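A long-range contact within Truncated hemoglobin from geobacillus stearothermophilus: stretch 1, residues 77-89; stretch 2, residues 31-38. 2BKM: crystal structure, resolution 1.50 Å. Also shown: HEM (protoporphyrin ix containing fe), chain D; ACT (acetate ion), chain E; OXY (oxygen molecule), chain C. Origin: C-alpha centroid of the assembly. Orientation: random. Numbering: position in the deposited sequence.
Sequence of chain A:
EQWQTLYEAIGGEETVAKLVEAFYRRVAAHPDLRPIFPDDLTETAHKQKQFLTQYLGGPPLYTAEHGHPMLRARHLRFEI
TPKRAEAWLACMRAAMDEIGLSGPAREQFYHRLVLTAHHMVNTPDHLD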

# COMPACT_ATOMS: atom_id res chain seq x y z
N ARG A 77 -11.40 4.68 -10.64
CA ARG A 77 -10.84 5.60 -11.61
C ARG A 77 -9.74 4.96 -12.48
O ARG A 77 -9.25 5.56 -13.44
CB ARG A 77 -10.20 6.74 -10.83
CG ARG A 77 -9.94 7.94 -11.69
CD ARG A 77 -9.64 9.15 -10.81
NE ARG A 77 -10.67 9.36 -9.79
CZ ARG A 77 -10.68 10.35 -8.91
NH1 ARG A 77 -9.70 11.25 -8.90
NH2 ARG A 77 -11.67 10.44 -8.03
N PHE A 78 -9.30 3.75 -12.11
CA PHE A 78 -8.19 3.11 -12.79
C PHE A 78 -8.57 1.68 -13.12
O PHE A 78 -9.41 1.06 -12.46
CB PHE A 78 -6.92 3.06 -11.91
CG PHE A 78 -6.62 4.34 -11.25
CD1 PHE A 78 -6.90 4.54 -9.90
CD2 PHE A 78 -6.10 5.40 -12.01
CE1 PHE A 78 -6.63 5.78 -9.31
CE2 PHE A 78 -5.83 6.62 -11.41
CZ PHE A 78 -6.10 6.79 -10.08
N GLU A 79 -7.93 1.14 -14.14
CA GLU A 79 -8.11 -0.27 -14.45
C GLU A 79 -7.16 -1.09 -13.58
O GLU A 79 -5.93 -1.08 -13.78
CB GLU A 79 -7.77 -0.52 -15.92
CG GLU A 79 -7.84 -1.99 -16.30
CD GLU A 79 -7.61 -2.23 -17.77
OE1 GLU A 79 -8.60 -2.16 -18.52
OE2 GLU A 79 -6.44 -2.48 -18.13
N ILE A 80 -7.73 -1.76 -12.60
CA ILE A 80 -6.95 -2.60 -11.68
C ILE A 80 -7.31 -4.04 -11.99
O ILE A 80 -8.30 -4.60 -11.56
CB ILE A 80 -7.25 -2.25 -10.25
CG1 ILE A 80 -6.98 -0.75 -10.03
CG2 ILE A 80 -6.35 -3.10 -9.32
CD1 ILE A 80 -7.10 -0.30 -8.62
N THR A 81 -6.46 -4.64 -12.79
CA THR A 81 -6.57 -6.05 -13.11
C THR A 81 -5.85 -6.87 -12.02
O THR A 81 -5.09 -6.31 -11.24
CB THR A 81 -5.83 -6.32 -14.39
OG1 THR A 81 -4.51 -5.81 -14.23
CG2 THR A 81 -6.56 -5.59 -15.60
N PRO A 82 -6.13 -8.17 -11.95
CA PRO A 82 -5.34 -9.01 -11.05
C PRO A 82 -3.83 -8.85 -11.31
O PRO A 82 -3.06 -8.74 -10.34
CB PRO A 82 -5.82 -10.40 -11.37
CG PRO A 82 -7.29 -10.14 -11.76
CD PRO A 82 -7.20 -8.93 -12.60
N LYS A 83 -3.40 -8.74 -12.56
CA LYS A 83 -1.98 -8.57 -12.84
C LYS A 83 -1.47 -7.31 -12.18
O LYS A 83 -0.36 -7.30 -11.64
CB LYS A 83 -1.72 -8.57 -14.35
CG LYS A 83 -0.26 -8.46 -14.72
CD LYS A 83 -0.06 -8.53 -16.23
CE LYS A 83 1.39 -8.25 -16.54
NZ LYS A 83 2.19 -9.44 -16.16
N ARG A 84 -2.24 -6.22 -12.23
CA ARG A 84 -1.79 -5.00 -11.63
C ARG A 84 -1.77 -5.13 -10.11
O ARG A 84 -0.89 -4.55 -9.47
CB ARG A 84 -2.62 -3.79 -12.10
CG ARG A 84 -2.16 -3.37 -13.49
CD ARG A 84 -2.89 -2.10 -13.91
NE ARG A 84 -2.19 -1.53 -15.06
CZ ARG A 84 -2.77 -0.73 -15.94
NH1 ARG A 84 -2.04 -0.25 -16.93
NH2 ARG A 84 -4.05 -0.38 -15.80
N ALA A 85 -2.77 -5.79 -9.56
CA ALA A 85 -2.74 -6.04 -8.11
C ALA A 85 -1.52 -6.85 -7.73
O ALA A 85 -0.85 -6.52 -6.73
CB ALA A 85 -3.99 -6.73 -7.64
N GLU A 86 -1.18 -7.85 -8.55
CA GLU A 86 0.04 -8.60 -8.25
C GLU A 86 1.25 -7.72 -8.36
O GLU A 86 2.22 -7.86 -7.60
CB GLU A 86 0.20 -9.81 -9.17
CG GLU A 86 -0.79 -10.85 -8.96
CD GLU A 86 -0.63 -11.52 -7.62
OE1 GLU A 86 -1.66 -11.76 -6.96
OE2 GLU A 86 0.53 -11.83 -7.29
N ALA A 87 1.28 -6.82 -9.33
CA ALA A 87 2.43 -5.94 -9.42
C ALA A 87 2.56 -5.04 -8.20
O ALA A 87 3.68 -4.83 -7.69
CB ALA A 87 2.34 -5.11 -10.71
N TRP A 88 1.43 -4.51 -7.74
CA TRP A 88 1.46 -3.64 -6.58
C TRP A 88 1.98 -4.45 -5.39
O TRP A 88 2.86 -4.01 -4.67
CB TRP A 88 0.03 -3.16 -6.34
CG TRP A 88 -0.15 -2.06 -5.36
CD1 TRP A 88 -0.39 -0.74 -5.64
CD2 TRP A 88 -0.15 -2.17 -3.93
NE1 TRP A 88 -0.54 -0.02 -4.49
CE2 TRP A 88 -0.42 -0.87 -3.41
CE3 TRP A 88 -0.01 -3.24 -3.04
CZ2 TRP A 88 -0.44 -0.60 -2.04
CZ3 TRP A 88 -0.05 -2.97 -1.65
CH2 TRP A 88 -0.29 -1.66 -1.18
N LEU A 89 1.42 -5.65 -5.21
CA LEU A 89 1.84 -6.47 -4.06
C LEU A 89 3.31 -6.87 -4.19
O LEU A 89 4.00 -6.96 -3.17
CB LEU A 89 0.95 -7.71 -3.93
CG LEU A 89 -0.45 -7.29 -3.47
CD1 LEU A 89 -1.35 -8.50 -3.70
CD2 LEU A 89 -0.44 -6.88 -2.02
CHA HEM D . -4.36 5.90 -5.03
CHB HEM D . -3.22 2.30 -8.02
CHC HEM D . -3.94 -0.81 -4.37
CHD HEM D . -4.03 2.86 -1.28
C1A HEM D . -3.95 5.17 -6.11
C2A HEM D . -3.67 5.75 -7.40
C3A HEM D . -3.35 4.76 -8.23
C4A HEM D . -3.44 3.52 -7.49
CMA HEM D . -2.95 4.89 -9.71
CAA HEM D . -3.69 7.26 -7.73
CBA HEM D . -2.52 7.93 -7.05
CGA HEM D . -2.63 9.44 -7.00
O1A HEM D . -3.57 10.06 -7.61
O2A HEM D . -1.79 10.08 -6.31
C1B HEM D . -3.37 1.15 -7.29
C2B HEM D . -3.28 -0.19 -7.83
C3B HEM D . -3.51 -1.03 -6.82
C4B HEM D . -3.74 -0.30 -5.60
CMB HEM D . -2.94 -0.57 -9.28
CAB HEM D . -3.49 -2.55 -6.94
CBB HEM D . -4.28 -3.33 -6.19
C1C HEM D . -3.94 -0.09 -3.19
C2C HEM D . -3.85 -0.65 -1.86
C3C HEM D . -3.89 0.40 -1.04
C4C HEM D . -3.98 1.61 -1.82
CMC HEM D . -3.75 -2.16 -1.49
CAC HEM D . -3.78 0.44 0.49
CBC HEM D . -3.79 -0.62 1.29
C1D HEM D . -4.17 4.00 -2.01
C2D HEM D . -4.39 5.30 -1.43
C3D HEM D . -4.51 6.22 -2.59
C4D HEM D . -4.38 5.40 -3.76
CMD HEM D . -4.46 5.64 0.07
CAD HEM D . -4.74 7.72 -2.52
CBD HEM D . -6.24 8.00 -2.72
CGD HEM D . -6.38 9.50 -2.80
O1D HEM D . -6.12 10.11 -3.89
O2D HEM D . -6.68 10.09 -1.73
NA HEM D . -3.81 3.80 -6.21
NB HEM D . -3.66 1.03 -5.95
NC HEM D . -3.99 1.28 -3.13
ND HEM D . -4.16 4.10 -3.39
FE HEM D . -3.92 2.55 -4.67
C ACT E . -1.04 3.59 -4.05
O ACT E . 0.10 3.15 -3.94
OXT ACT E . -1.91 2.75 -4.22
CH3 ACT E . -1.36 5.03 -3.97
O1 OXY C . -2.01 2.12 -4.47
O2 OXY C . -1.23 3.01 -4.53
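Stretch 2, residues 31-38: PDLRPIFP

A long arginine often ties an irregular segment to the start of a helix, and the truncated hemoglobin from Geobacillus stearothermophilus gives a compact example. Residues 31-38 form no regular helix or strand, although 34-36 have helical phi/psi and Ile36 N bonds to Leu33 O at 2.9 Å. The segment runs antiparallel in register to 77-89: its beginning faces the helix, with the CA atoms of Asp32 and Arg84 6.0 Å apart, and its later part faces the preceding loop, with those of Ile36 and Phe78 at 7.3 Å.

Arg84 occupies the first turn of the helix, and its backbone N donates to the N-cap Thr81 OG1 (3.1 Å). Its CA-to-CB bond points sideways, but an m rotamer at chi1 followed by t at chi2 and chi3 extends the chain so that its end reaches stretch 2. There NE donates to Asp32 O at 2.9 Å, the carbonyl lying at the guanidinium edge, while NH2 donates to Glu79 O at 2.8 Å. A water accepts from NH1 at 2.9 Å. One face remains for Ile36, whose CG2 lies 3.4 Å from Arg84 NH1. Ile36, p at chi1 and t at chi2, also places CD1 4.2 Å from Phe78 CB.

The CA-to-CB bond of Asp32 points toward stretch 1, its CB 3.9 Å from Ala87 CB. The extended Lys83 turns to p only at chi4, leaving NZ 3.8 Å from Asp32 OD2, a long salt bridge. The CA-to-CB bond of Leu33 points sideways, yet its m,t rotamer carries CG to 3.9 Å from Ala87 CB and CD1 to 3.9 Å from Trp88 CA.

Deeper, Phe37 CZ meets the edge of Trp88 at CD1 (4.4 Å). Each ring turns a face to the heme, and Trp88 NE1 donates to the iron-bound OXY O1 at 2.6 Å.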

# COMPACT_ATOMS: atom_id res chain seq x y z
N PRO A 31 6.71 -1.59 -14.88
CA PRO A 31 5.98 -1.34 -16.14
C PRO A 31 4.45 -1.54 -16.08
O PRO A 31 3.70 -0.94 -16.89
CB PRO A 31 6.62 -2.32 -17.11
CG PRO A 31 7.18 -3.38 -16.26
CD PRO A 31 7.67 -2.70 -15.02
N ASP A 32 3.95 -2.35 -15.15
CA ASP A 32 2.52 -2.53 -15.04
C ASP A 32 1.87 -1.44 -14.22
O ASP A 32 0.63 -1.34 -14.23
CB ASP A 32 2.17 -3.86 -14.42
CG ASP A 32 2.56 -5.01 -15.29
OD1 ASP A 32 2.28 -4.92 -16.51
OD2 ASP A 32 3.16 -5.98 -14.78
N LEU A 33 2.68 -0.65 -13.50
CA LEU A 33 2.14 0.39 -12.64
C LEU A 33 2.47 1.80 -13.08
O LEU A 33 1.60 2.69 -13.03
CB LEU A 33 2.62 0.19 -11.19
CG LEU A 33 2.30 -1.20 -10.65
CD1 LEU A 33 2.89 -1.24 -9.26
CD2 LEU A 33 0.80 -1.38 -10.62
N ARG A 34 3.73 1.99 -13.48
CA ARG A 34 4.27 3.31 -13.84
C ARG A 34 3.31 4.13 -14.70
O ARG A 34 3.15 5.33 -14.43
CB ARG A 34 5.64 3.16 -14.52
CG ARG A 34 6.42 4.47 -14.72
CD ARG A 34 7.51 4.31 -15.80
NE ARG A 34 7.90 5.57 -16.44
CZ ARG A 34 7.57 6.81 -16.04
NH1 ARG A 34 6.83 7.01 -14.96
NH2 ARG A 34 8.00 7.86 -16.74
N PRO A 35 2.65 3.52 -15.70
CA PRO A 35 1.91 4.45 -16.55
C PRO A 35 0.61 4.96 -15.92
O PRO A 35 0.13 6.03 -16.33
CB PRO A 35 1.63 3.65 -17.83
CG PRO A 35 2.40 2.32 -17.67
CD PRO A 35 2.50 2.13 -16.19
N ILE A 36 0.06 4.24 -14.91
CA ILE A 36 -1.22 4.68 -14.33
C ILE A 36 -1.07 5.54 -13.07
O ILE A 36 -2.03 6.10 -12.57
CB ILE A 36 -2.22 3.53 -14.08
CG1 ILE A 36 -1.76 2.59 -12.96
CG2 ILE A 36 -2.50 2.79 -15.38
CD1 ILE A 36 -2.90 1.76 -12.31
N PHE A 37 0.16 5.63 -12.58
CA PHE A 37 0.45 6.49 -11.46
C PHE A 37 0.94 7.83 -11.99
O PHE A 37 1.45 7.87 -13.11
CB PHE A 37 1.54 5.85 -10.60
CG PHE A 37 1.00 4.88 -9.58
CD1 PHE A 37 0.69 5.32 -8.29
CD2 PHE A 37 0.81 3.54 -9.90
CE1 PHE A 37 0.20 4.44 -7.35
CE2 PHE A 37 0.26 2.65 -8.97
CZ PHE A 37 -0.01 3.08 -7.69
N PRO A 38 0.83 8.91 -11.19
CA PRO A 38 1.35 10.21 -11.59
C PRO A 38 2.85 10.13 -11.76
O PRO A 38 3.51 9.30 -11.11
CB PRO A 38 1.01 11.11 -10.40
CG PRO A 38 -0.11 10.44 -9.69
CD PRO A 38 0.19 8.97 -9.85
O HOH W 1 0.20 -1.96 -17.48